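Local coordinates for outer membrane protein SusF (Bacteroides thetaiotaomicron, PDB 4FE9) that binds starch at the bacterial cell surface, holding it before transport into the periplasm for degradation, at residues S97-A102 with R111-S116. Sequence-based numbering, arbitrary orientation.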
loop_
_atom_site.group_PDB
_atom_site.type_symbol
_atom_site.label_atom_id
_atom_site.label_comp_id
_atom_site.label_asym_id
_atom_site.label_seq_id
_atom_site.Cartn_x
_atom_site.Cartn_y
_atom_site.Cartn_z
ATOM N N SER A 97 20.692 -13.885 -7.114
ATOM C CA SER A 97 19.336 -14.164 -6.601
ATOM C C SER A 97 19.092 -13.553 -5.232
ATOM O O SER A 97 18.031 -12.993 -4.956
ATOM C CB SER A 97 19.090 -15.687 -6.542
ATOM O OG SER A 97 18.893 -16.204 -7.838
ATOM N N VAL A 98 20.032 -13.735 -4.332
ATOM C CA VAL A 98 19.818 -13.258 -2.993
ATOM C C VAL A 98 19.814 -11.713 -2.964
ATOM O O VAL A 98 19.076 -11.095 -2.190
ATOM C CB VAL A 98 20.875 -13.872 -2.011
ATOM C CG1 VAL A 98 20.878 -13.132 -0.723
ATOM C CG2 VAL A 98 20.546 -15.359 -1.765
ATOM N N THR A 99 20.630 -11.095 -3.829
ATOM C CA THR A 99 20.709 -9.639 -3.896
ATOM C C THR A 99 19.344 -9.069 -4.358
ATOM O O THR A 99 18.833 -8.082 -3.791
ATOM C CB THR A 99 21.846 -9.165 -4.909
ATOM O OG1 THR A 99 23.134 -9.563 -4.414
ATOM C CG2 THR A 99 21.836 -7.623 -5.041
ATOM N N GLN A 100 18.717 -9.757 -5.313
ATOM C CA GLN A 100 17.487 -9.239 -5.919
ATOM C C GLN A 100 16.308 -9.415 -4.952
ATOM O O GLN A 100 15.584 -8.497 -4.719
ATOM C CB GLN A 100 17.240 -9.914 -7.281
ATOM C CG GLN A 100 18.339 -9.591 -8.344
ATOM C CD GLN A 100 18.024 -10.175 -9.726
ATOM O OE1 GLN A 100 16.892 -10.194 -10.134
ATOM N NE2 GLN A 100 19.060 -10.563 -10.465
ATOM N N GLU A 101 16.311 -10.508 -4.211
ATOM C CA GLU A 101 15.377 -10.675 -3.081
ATOM C C GLU A 101 15.530 -9.641 -1.977
ATOM O O GLU A 101 14.567 -8.969 -1.621
ATOM C CB GLU A 101 15.476 -12.075 -2.496
ATOM C CG GLU A 101 15.036 -13.122 -3.462
ATOM C CD GLU A 101 13.501 -13.214 -3.566
ATOM O OE1 GLU A 101 12.785 -12.480 -2.814
ATOM O OE2 GLU A 101 13.016 -14.033 -4.392
ATOM N N ALA A 102 16.754 -9.447 -1.499
ATOM C CA ALA A 102 17.006 -8.436 -0.483
ATOM C C ALA A 102 16.407 -7.100 -0.852
ATOM O O ALA A 102 15.937 -6.379 0.022
ATOM C CB ALA A 102 18.486 -8.285 -0.229
ATOM N N ARG A 111 24.133 -2.589 -6.037
ATOM C CA ARG A 111 23.527 -2.888 -4.728
ATOM C C ARG A 111 24.618 -3.227 -3.724
ATOM O O ARG A 111 25.460 -4.077 -3.976
ATOM C CB ARG A 111 22.563 -4.097 -4.832
ATOM C CG ARG A 111 21.406 -3.882 -5.800
ATOM C CD ARG A 111 20.480 -2.784 -5.298
ATOM N NE ARG A 111 19.226 -2.817 -6.051
ATOM C CZ ARG A 111 18.311 -1.857 -6.021
ATOM N NH1 ARG A 111 18.528 -0.737 -5.308
ATOM N NH2 ARG A 111 17.167 -2.016 -6.700
ATOM N N GLU A 112 24.544 -2.621 -2.563
ATOM C CA GLU A 112 25.449 -2.960 -1.490
ATOM C C GLU A 112 25.006 -4.240 -0.721
ATOM O O GLU A 112 23.831 -4.420 -0.390
ATOM C CB GLU A 112 25.552 -1.811 -0.520
ATOM C CG GLU A 112 26.353 -2.159 0.695
ATOM C CD GLU A 112 27.116 -0.958 1.234
ATOM O OE1 GLU A 112 26.577 0.174 1.128
ATOM O OE2 GLU A 112 28.283 -1.137 1.678
ATOM N N LEU A 113 25.980 -5.095 -0.436
ATOM C CA LEU A 113 25.776 -6.247 0.399
ATOM C C LEU A 113 26.747 -6.176 1.590
ATOM O O LEU A 113 27.957 -6.226 1.410
ATOM C CB LEU A 113 26.059 -7.504 -0.388
ATOM C CG LEU A 113 25.213 -7.755 -1.639
ATOM C CD1 LEU A 113 25.825 -8.875 -2.476
ATOM C CD2 LEU A 113 23.779 -8.105 -1.199
ATOM N N LYS A 114 26.187 -6.207 2.788
ATOM C CA LYS A 114 26.937 -6.288 3.998
ATOM C C LYS A 114 26.990 -7.759 4.469
ATOM O O LYS A 114 25.974 -8.427 4.539
ATOM C CB LYS A 114 26.298 -5.359 5.033
ATOM C CG LYS A 114 26.884 -5.402 6.420
ATOM C CD LYS A 114 26.227 -4.299 7.302
ATOM C CE LYS A 114 25.546 -4.887 8.556
ATOM N NZ LYS A 114 24.230 -5.540 8.240
ATOM N N ILE A 115 28.202 -8.296 4.533
ATOM C CA ILE A 115 28.433 -9.709 4.849
ATOM C C ILE A 115 28.860 -9.860 6.291
ATOM O O ILE A 115 29.815 -9.226 6.737
ATOM C CB ILE A 115 29.509 -10.293 3.963
ATOM C CG1 ILE A 115 29.157 -10.038 2.498
ATOM C CG2 ILE A 115 29.671 -11.772 4.220
ATOM C CD1 ILE A 115 30.267 -10.267 1.572
ATOM N N SER A 116 28.090 -10.620 7.043
ATOM C CA SER A 116 28.376 -10.869 8.454
ATOM C C SER A 116 28.693 -12.342 8.639
ATOM O O SER A 116 27.809 -13.183 8.440
ATOM C CB SER A 116 27.136 -10.520 9.288
ATOM O OG SER A 116 27.469 -10.268 10.631
#
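T99 on the helix meets R111 and L113 on the strand, and its short side chain is a worked example of how a threonine can pack against a sheet with both its branches while spending its hydroxyl on its own helix. From CB, which is directed toward the strand, the two branches diverge. With chi1 at -65°, OG1 sits beside the backbone N, which leaves the methyl CG2 anti to N and at the root of the arginine, 3.6 Å from R111 CB and 3.8 Å from R111 CG. Only the aliphatic start of that side chain takes part. The other branch, OG1, comes up against the forked end of L113, 3.4 Å from L113 CD1 and 3.6 Å from L113 CD2, with the two side chains crossing at about a right angle. No hydrogen bond links helix and strand here; OG1 instead bonds to the carbonyl O of L95, one turn back, so a buried hydroxyl has its polar need met within the helix while its flank faces hydrocarbon. Replacing T99 by a glycine would probably open a gap beside R111 CB and the L113 methyls and leave the L95 carbonyl without the hydroxyl that donates to it. In the N-terminal domain of SusF, the last turns of helix 92-102 thus rest on the start of strand 111-122. That strand pairs antiparallel with strands 64-72 and 128-141, and T99 also touches L140 of the latter, while V98 reaches L72 of the former, so the helix lies across neighbouring strands of one sheet.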